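Local coordinates for protein trimethylamine-N-oxide reductase (Haemophilus influenzae, PDB 7L5I) that probably reduces N-oxides such as trimethylamine N-oxide at a molybdenum centre carried by two molybdopterin guanosine dinucleotide cofactors, at residues V434-G439 against V475-K480; K455-A460 against Q479-V484. One frame throughout, in Å; residues are numbered along the deposited sequence.

Contact 1: residues V434-G439 against V475-K480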
ATOM      1  N   VAL A 434      10.416 -18.023   0.376  1.00 15.80           N
ATOM      2  CA  VAL A 434       9.682 -19.231  -0.002  1.00 15.81           C
ATOM      3  C   VAL A 434      10.221 -19.796  -1.308  1.00 16.75           C
ATOM      4  O   VAL A 434      10.447 -21.008  -1.447  1.00 17.17           O
ATOM      5  CB  VAL A 434       8.171 -18.922  -0.134  1.00 13.91           C
ATOM      6  CG1 VAL A 434       7.432 -20.050  -0.830  1.00 16.62           C
ATOM      7  CG2 VAL A 434       7.546 -18.652   1.222  1.00 16.59           C
ATOM      8  N   LEU A 435      10.375 -18.940  -2.314  1.00 15.92           N
ATOM      9  CA  LEU A 435      10.815 -19.445  -3.606  1.00 16.58           C
ATOM     10  C   LEU A 435      12.192 -20.082  -3.504  1.00 18.22           C
ATOM     11  O   LEU A 435      12.474 -21.064  -4.203  1.00 18.92           O
ATOM     12  CB  LEU A 435      10.836 -18.316  -4.637  1.00 13.83           C
ATOM     13  CG  LEU A 435       9.474 -17.735  -5.032  1.00 16.46           C
ATOM     14  CD1 LEU A 435       9.702 -16.641  -6.090  1.00 17.73           C
ATOM     15  CD2 LEU A 435       8.514 -18.803  -5.559  1.00 18.13           C
ATOM     16  N   LEU A 436      13.055 -19.541  -2.637  1.00 16.88           N
ATOM     17  CA  LEU A 436      14.411 -20.044  -2.501  1.00 16.79           C
ATOM     18  C   LEU A 436      14.504 -21.269  -1.599  1.00 19.64           C
ATOM     19  O   LEU A 436      15.399 -22.101  -1.801  1.00 20.55           O
ATOM     20  CB  LEU A 436      15.319 -18.958  -1.912  1.00 17.32           C
ATOM     21  CG  LEU A 436      15.655 -17.777  -2.803  1.00 16.83           C
ATOM     22  CD1 LEU A 436      16.158 -16.601  -2.036  1.00 18.63           C
ATOM     23  CD2 LEU A 436      16.686 -18.223  -3.856  1.00 19.48           C
ATOM     24  N   HIS A 437      13.635 -21.384  -0.589  1.00 19.28           N
ATOM     25  CA  HIS A 437      13.848 -22.303   0.537  1.00 21.19           C
ATOM     26  C   HIS A 437      12.624 -23.144   0.862  1.00 17.44           C
ATOM     27  O   HIS A 437      12.034 -23.035   1.946  1.00 18.75           O
ATOM     28  CB  HIS A 437      14.274 -21.505   1.771  1.00 17.54           C
ATOM     29  CG  HIS A 437      15.404 -20.560   1.503  1.00 18.79           C
ATOM     30  ND1 HIS A 437      15.370 -19.230   1.864  1.00 20.02           N
ATOM     31  CD2 HIS A 437      16.589 -20.744   0.868  1.00 20.06           C
ATOM     32  CE1 HIS A 437      16.493 -18.644   1.493  1.00 18.43           C
ATOM     33  NE2 HIS A 437      17.254 -19.544   0.891  1.00 17.10           N
ATOM     34  N   PRO A 438      12.233 -24.034  -0.034  1.00 17.34           N
ATOM     35  CA  PRO A 438      11.093 -24.903   0.279  1.00 19.46           C
ATOM     36  C   PRO A 438      11.352 -25.738   1.528  1.00 23.03           C
ATOM     37  O   PRO A 438      12.466 -26.200   1.766  1.00 20.27           O
ATOM     38  CB  PRO A 438      10.954 -25.790  -0.967  1.00 22.27           C
ATOM     39  CG  PRO A 438      12.164 -25.595  -1.748  1.00 24.94           C
ATOM     40  CD  PRO A 438      12.745 -24.256  -1.394  1.00 25.78           C
ATOM     41  N   GLY A 439      10.302 -25.917   2.328  1.00 19.16           N
ATOM     42  CA  GLY A 439      10.374 -26.700   3.549  1.00 25.27           C
ATOM     43  C   GLY A 439      10.795 -25.933   4.788  1.00 21.48           C
ATOM     44  O   GLY A 439      10.639 -26.449   5.906  1.00 22.84           O
ATOM     45  N   VAL A 475      15.832 -11.375  -7.403  1.00 15.37           N
ATOM     46  CA  VAL A 475      16.310 -11.877  -8.690  1.00 18.08           C
ATOM     47  C   VAL A 475      16.702 -13.346  -8.578  1.00 17.05           C
ATOM     48  O   VAL A 475      16.366 -14.163  -9.436  1.00 18.65           O
ATOM     49  CB  VAL A 475      17.488 -11.026  -9.200  1.00 19.99           C
ATOM     50  CG1 VAL A 475      18.163 -11.728 -10.380  1.00 24.17           C
ATOM     51  CG2 VAL A 475      17.015  -9.647  -9.605  1.00 19.81           C
ATOM     52  N   LYS A 476      17.444 -13.701  -7.524  1.00 17.23           N
ATOM     53  CA  LYS A 476      17.829 -15.089  -7.316  1.00 20.82           C
ATOM     54  C   LYS A 476      16.618 -15.972  -7.071  1.00 18.99           C
ATOM     55  O   LYS A 476      16.545 -17.101  -7.578  1.00 18.10           O
ATOM     56  CB  LYS A 476      18.808 -15.178  -6.143  1.00 23.23           C
ATOM     57  CG  LYS A 476      20.093 -14.423  -6.400  1.00 28.21           C
ATOM     58  CD  LYS A 476      20.643 -14.720  -7.791  1.00 53.92           C
ATOM     59  CE  LYS A 476      22.061 -14.197  -7.988  1.00 74.15           C
ATOM     60  NZ  LYS A 476      22.108 -13.160  -9.055  1.00 60.21           N
ATOM     61  N   ALA A 477      15.658 -15.479  -6.284  1.00 16.57           N
ATOM     62  CA  ALA A 477      14.459 -16.245  -5.993  1.00 14.61           C
ATOM     63  C   ALA A 477      13.695 -16.591  -7.262  1.00 14.94           C
ATOM     64  O   ALA A 477      13.159 -17.696  -7.395  1.00 16.42           O
ATOM     65  CB  ALA A 477      13.561 -15.439  -5.046  1.00 18.97           C
ATOM     66  N   PHE A 478      13.624 -15.660  -8.192  1.00 14.53           N
ATOM     67  CA  PHE A 478      12.885 -15.894  -9.424  1.00 17.68           C
ATOM     68  C   PHE A 478      13.623 -16.773 -10.407  1.00 17.87           C
ATOM     69  O   PHE A 478      13.065 -17.087 -11.464  1.00 18.69           O
ATOM     70  CB  PHE A 478      12.524 -14.555 -10.071  1.00 15.26           C
ATOM     71  CG  PHE A 478      11.151 -14.106  -9.719  1.00 18.02           C
ATOM     72  CD1 PHE A 478      10.845 -13.758  -8.412  1.00 16.50           C
ATOM     73  CD2 PHE A 478      10.150 -14.075 -10.669  1.00 20.33           C
ATOM     74  CE1 PHE A 478       9.558 -13.367  -8.052  1.00 18.17           C
ATOM     75  CE2 PHE A 478       8.845 -13.684 -10.314  1.00 18.46           C
ATOM     76  CZ  PHE A 478       8.552 -13.344  -9.010  1.00 18.85           C
ATOM     77  N   GLN A 479      14.847 -17.182 -10.093  1.00 16.73           N
ATOM     78  CA  GLN A 479      15.507 -18.238 -10.864  1.00 16.61           C
ATOM     79  C   GLN A 479      15.067 -19.634 -10.459  1.00 17.16           C
ATOM     80  O   GLN A 479      15.406 -20.593 -11.147  1.00 18.57           O
ATOM     81  CB  GLN A 479      17.020 -18.135 -10.712  1.00 18.26           C
ATOM     82  CG  GLN A 479      17.536 -16.827 -11.261  1.00 19.14           C
ATOM     83  CD  GLN A 479      19.004 -16.590 -10.998  1.00 24.27           C
ATOM     84  OE1 GLN A 479      19.647 -17.302 -10.218  1.00 26.82           O
ATOM     85  NE2 GLN A 479      19.544 -15.573 -11.645  1.00 24.82           N
ATOM     86  N   LYS A 480      14.311 -19.779  -9.388  1.00 15.36           N
ATOM     87  CA  LYS A 480      14.001 -21.106  -8.881  1.00 19.64           C
ATOM     88  C   LYS A 480      12.828 -21.761  -9.608  1.00 17.42           C
ATOM     89  O   LYS A 480      12.870 -22.976  -9.862  1.00 16.92           O
ATOM     90  CB  LYS A 480      13.718 -21.045  -7.378  1.00 20.04           C
ATOM     91  CG  LYS A 480      14.953 -20.762  -6.528  1.00 26.67           C
ATOM     92  CD  LYS A 480      16.049 -21.783  -6.810  1.00 31.52           C
ATOM     93  CE  LYS A 480      17.114 -21.819  -5.725  1.00 44.93           C
ATOM     94  NZ  LYS A 480      18.169 -22.823  -6.076  1.00 52.71           N
TER
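Leu435 and Leu436 pack against Ala477, Phe478 and Lys480 in an apolar contact between two helix ends. Helix 471-477 is the second of two short helices in the beta-alpha-beta crossover that joins strands 456-460 and 483-488. Helix 431-436 lies beside its C-terminal end, and no hydrogen bond crosses between the segments. The backbones come nearest at Leu436 and Ala477, with the two CA atoms 5.2 Å apart. Ala477 has a small side chain, and both leucines meet it. Its CB touches Leu435 CB at 4.0 Å and Leu436 CG at 3.9 Å. Both leucines have CG anti to the carbonyl carbon; for Leu436 (chi1 -71°) this carries CD2 over the backbone of Ala477, to 3.7 Å from its CA. Leu435 sends CD1 to the Phe478 ring, where it meets CE1 at 3.8 Å and approaches obliquely. The same ring makes an edge-to-face stack with Phe465.

The second segment leaves its helix through a type I turn from Ala477 to Lys480. The turn is closed by Lys480 N bonding to Ala477 O at 3.1 Å. It brings Lys480 back toward the first helix. There the lysine touches with its aliphatic part: its chain bends at chi2 (-55°), and CG and CE both lie 4.1 Å from Leu436 CD2. On the other side of the contact, helix 431-436 ends at His437, the first residue to leave helical backbone angles. Its ring carries Leu436 CB over the centre of one face, and its ND1 is hydrogen-bonded to Asp433 OD1. At the turn, Lys480 CB sits 3.4 Å from the carbonyl oxygen Leu435 O.

Contact 2: residues K455-A460 against Q479-V484; sequences KAVYWA and QKPDVV
Lys455 O meets two backbone N-H groups of the facing segment, from Asp482 and Val483. Both bonds are weak. Asp482 N is close, at 2.7 Å from Lys455 O, but the bond is bent to 128° at the hydrogen. The bond from Val483 N is straighter but longer, at 3.3 Å to the same oxygen. The regular ladder follows: Val457 N donates to Val483 O at 3.0 Å and 162°, in the carbonyl plane. Val483 O also receives a CA-H contact from Ala456 CA. Val457 O takes the matching contact from Val484 CA at 3.4 Å, and the ladder continues through a backbone bond between Val457 and Ile485. Ala456 pairs with Val483, and Val457 with Val484, in parallel register.

Neighbours satisfy other polar groups. Ala456 is bonded to Gly136 and Phe138 through the backbone, while Val484 N is held by Asp499 OD2 and Pro481 O by Arg104 NH1. Trp459 NE1 bonds to the carbonyl oxygen of Tyr142, a residue of the oxygen-ligand pocket.

The side chains fall on two faces. On one, Val483 CG1 stands between its backbone N and carbonyl carbon (chi1 61°) and presses on Ala456 CB at 3.5 Å, tighter than usual. On the other, Val457 CG2 meets the Pro481 ring at CG, 3.7 Å away. Lys455 and Asp482 run side by side. Lys455 NZ stays 5.7 Å from Asp482 OD2, so they make no salt bridge, though the opposite charges may still attract weakly. Strands 456-460 and 483-488, parallel neighbours joined through helices 464-467 and 471-477, form a beta-alpha-beta unit in this molybdopterin oxidoreductase's mixed sheet.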
ATOM      1  N   LYS A 455       6.943 -24.376  -8.120  1.00 14.70           N
ATOM      2  CA  LYS A 455       7.493 -24.628  -9.449  1.00 14.72           C
ATOM      3  C   LYS A 455       7.009 -23.655 -10.512  1.00 16.18           C
ATOM      4  O   LYS A 455       7.632 -23.566 -11.576  1.00 16.27           O
ATOM      5  CB  LYS A 455       7.117 -26.039  -9.920  1.00 20.20           C
ATOM      6  CG  LYS A 455       7.476 -27.127  -8.926  1.00 25.40           C
ATOM      7  CD  LYS A 455       8.958 -27.181  -8.697  1.00 28.31           C
ATOM      8  CE  LYS A 455       9.299 -28.221  -7.638  1.00 37.41           C
ATOM      9  NZ  LYS A 455      10.758 -28.197  -7.370  1.00 43.08           N
ATOM     10  N   ALA A 456       5.892 -22.982 -10.282  1.00 12.91           N
ATOM     11  CA  ALA A 456       5.350 -22.045 -11.250  1.00 13.39           C
ATOM     12  C   ALA A 456       4.867 -20.805 -10.513  1.00 12.64           C
ATOM     13  O   ALA A 456       4.282 -20.908  -9.435  1.00 13.49           O
ATOM     14  CB  ALA A 456       4.198 -22.678 -12.020  1.00 14.77           C
ATOM     15  N   VAL A 457       5.126 -19.643 -11.101  1.00 11.48           N
ATOM     16  CA  VAL A 457       4.684 -18.362 -10.562  1.00 10.36           C
ATOM     17  C   VAL A 457       3.900 -17.654 -11.660  1.00 12.78           C
ATOM     18  O   VAL A 457       4.363 -17.573 -12.799  1.00 13.23           O
ATOM     19  CB  VAL A 457       5.863 -17.491 -10.099  1.00 12.58           C
ATOM     20  CG1 VAL A 457       5.388 -16.079  -9.771  1.00 13.08           C
ATOM     21  CG2 VAL A 457       6.568 -18.156  -8.899  1.00 14.49           C
ATOM     22  N   TYR A 458       2.710 -17.169 -11.323  1.00 13.42           N
ATOM     23  CA  TYR A 458       1.896 -16.372 -12.229  1.00 10.02           C
ATOM     24  C   TYR A 458       1.550 -15.068 -11.515  1.00 11.60           C
ATOM     25  O   TYR A 458       0.968 -15.097 -10.433  1.00 12.01           O
ATOM     26  CB  TYR A 458       0.632 -17.147 -12.627  1.00 11.87           C
ATOM     27  CG  TYR A 458      -0.004 -16.737 -13.937  1.00 12.47           C
ATOM     28  CD1 TYR A 458      -0.061 -15.408 -14.341  1.00 11.53           C
ATOM     29  CD2 TYR A 458      -0.554 -17.684 -14.783  1.00  9.44           C
ATOM     30  CE1 TYR A 458      -0.642 -15.046 -15.552  1.00 14.53           C
ATOM     31  CE2 TYR A 458      -1.117 -17.338 -15.985  1.00 12.12           C
ATOM     32  CZ  TYR A 458      -1.161 -16.022 -16.373  1.00 12.92           C
ATOM     33  OH  TYR A 458      -1.740 -15.681 -17.594  1.00 14.90           O
ATOM     34  N   TRP A 459       1.928 -13.934 -12.105  1.00 11.12           N
ATOM     35  CA  TRP A 459       1.601 -12.614 -11.585  1.00 10.70           C
ATOM     36  C   TRP A 459       0.723 -11.895 -12.598  1.00 12.04           C
ATOM     37  O   TRP A 459       1.019 -11.902 -13.791  1.00 10.93           O
ATOM     38  CB  TRP A 459       2.879 -11.782 -11.294  1.00 12.01           C
ATOM     39  CG  TRP A 459       2.863 -11.188  -9.917  1.00  9.28           C
ATOM     40  CD1 TRP A 459       2.123 -10.105  -9.498  1.00 10.69           C
ATOM     41  CD2 TRP A 459       3.567 -11.656  -8.758  1.00 12.70           C
ATOM     42  NE1 TRP A 459       2.339  -9.872  -8.171  1.00 13.10           N
ATOM     43  CE2 TRP A 459       3.216 -10.804  -7.689  1.00 10.15           C
ATOM     44  CE3 TRP A 459       4.473 -12.691  -8.524  1.00 13.16           C
ATOM     45  CZ2 TRP A 459       3.745 -10.965  -6.397  1.00 12.59           C
ATOM     46  CZ3 TRP A 459       4.976 -12.861  -7.248  1.00 11.81           C
ATOM     47  CH2 TRP A 459       4.619 -11.989  -6.198  1.00 12.53           C
ATOM     48  N   ALA A 460      -0.341 -11.263 -12.118  1.00 10.21           N
ATOM     49  CA  ALA A 460      -1.214 -10.471 -12.987  1.00 10.33           C
ATOM     50  C   ALA A 460      -1.778  -9.299 -12.184  1.00 13.89           C
ATOM     51  O   ALA A 460      -2.825  -9.424 -11.539  1.00 16.14           O
ATOM     52  CB  ALA A 460      -2.323 -11.323 -13.566  1.00 11.67           C
ATOM     53  N   GLN A 479      14.847 -17.182 -10.093  1.00 16.73           N
ATOM     54  CA  GLN A 479      15.507 -18.238 -10.864  1.00 16.61           C
ATOM     55  C   GLN A 479      15.067 -19.634 -10.459  1.00 17.16           C
ATOM     56  O   GLN A 479      15.406 -20.593 -11.147  1.00 18.57           O
ATOM     57  CB  GLN A 479      17.020 -18.135 -10.712  1.00 18.26           C
ATOM     58  CG  GLN A 479      17.536 -16.827 -11.261  1.00 19.14           C
ATOM     59  CD  GLN A 479      19.004 -16.590 -10.998  1.00 24.27           C
ATOM     60  OE1 GLN A 479      19.647 -17.302 -10.218  1.00 26.82           O
ATOM     61  NE2 GLN A 479      19.544 -15.573 -11.645  1.00 24.82           N
ATOM     62  N   LYS A 480      14.311 -19.779  -9.388  1.00 15.36           N
ATOM     63  CA  LYS A 480      14.001 -21.106  -8.881  1.00 19.64           C
ATOM     64  C   LYS A 480      12.828 -21.761  -9.608  1.00 17.42           C
ATOM     65  O   LYS A 480      12.870 -22.976  -9.862  1.00 16.92           O
ATOM     66  CB  LYS A 480      13.718 -21.045  -7.378  1.00 20.04           C
ATOM     67  CG  LYS A 480      14.953 -20.762  -6.528  1.00 26.67           C
ATOM     68  CD  LYS A 480      16.049 -21.783  -6.810  1.00 31.52           C
ATOM     69  CE  LYS A 480      17.114 -21.819  -5.725  1.00 44.93           C
ATOM     70  NZ  LYS A 480      18.169 -22.823  -6.076  1.00 52.71           N
ATOM     71  N   PRO A 481      11.775 -21.034  -9.972  1.00 16.68           N
ATOM     72  CA  PRO A 481      10.641 -21.705 -10.615  1.00 13.59           C
ATOM     73  C   PRO A 481      10.984 -22.248 -11.993  1.00 16.80           C
ATOM     74  O   PRO A 481      11.854 -21.729 -12.691  1.00 15.31           O
ATOM     75  CB  PRO A 481       9.578 -20.604 -10.714  1.00 19.26           C
ATOM     76  CG  PRO A 481       9.935 -19.607  -9.618  1.00 16.46           C
ATOM     77  CD  PRO A 481      11.447 -19.640  -9.601  1.00 17.46           C
ATOM     78  N   ASP A 482      10.248 -23.304 -12.377  1.00 15.14           N
ATOM     79  CA  ASP A 482      10.329 -23.828 -13.735  1.00 15.08           C
ATOM     80  C   ASP A 482       9.735 -22.861 -14.754  1.00 18.19           C
ATOM     81  O   ASP A 482      10.224 -22.768 -15.880  1.00 15.54           O
ATOM     82  CB  ASP A 482       9.600 -25.163 -13.838  1.00 17.64           C
ATOM     83  CG  ASP A 482      10.249 -26.269 -13.032  1.00 25.64           C
ATOM     84  OD1 ASP A 482      11.412 -26.114 -12.627  1.00 26.55           O
ATOM     85  OD2 ASP A 482       9.589 -27.318 -12.831  1.00 29.55           O
ATOM     86  N   VAL A 483       8.639 -22.180 -14.404  1.00 14.94           N
ATOM     87  CA  VAL A 483       7.967 -21.271 -15.328  1.00 12.09           C
ATOM     88  C   VAL A 483       7.471 -20.049 -14.553  1.00 12.68           C
ATOM     89  O   VAL A 483       6.974 -20.168 -13.428  1.00 14.68           O
ATOM     90  CB  VAL A 483       6.831 -21.984 -16.090  1.00 14.39           C
ATOM     91  CG1 VAL A 483       5.770 -22.517 -15.140  1.00 16.25           C
ATOM     92  CG2 VAL A 483       6.226 -21.066 -17.096  1.00 16.19           C
ATOM     93  N   VAL A 484       7.644 -18.868 -15.157  1.00 13.71           N
ATOM     94  CA  VAL A 484       7.199 -17.591 -14.605  1.00 11.05           C
ATOM     95  C   VAL A 484       6.387 -16.900 -15.689  1.00 14.99           C
ATOM     96  O   VAL A 484       6.906 -16.631 -16.774  1.00 13.30           O
ATOM     97  CB  VAL A 484       8.375 -16.696 -14.161  1.00 11.07           C
ATOM     98  CG1 VAL A 484       7.863 -15.325 -13.694  1.00 13.12           C
ATOM     99  CG2 VAL A 484       9.166 -17.371 -13.046  1.00 12.31           C
TER

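How the contacts relate
The centres of contacts 1 and 2 lie 10 Å apart, and the two share Gln479 and Lys480. Along the chain come helix 431-436, strand 456-460, helix 471-477 and strand 483-488. Contact 2 pairs the strands; contact 1 packs the two helix ends over one face of that pair. The layers meet directly. Leu435 CD2 touches Val457 CG2 at 3.9 Å, and Phe478 CE2 reaches Val484 CG1 at the same distance. Phe478 CZ also meets Trp459 CZ3. Both contacts belong to the molybdopterin oxidoreductase part of the chain. The side chains of Phe478 and Val457 lie about 11 and 12 Å from a bound MGD, so these two side chains lie near the cofactor but do not touch it.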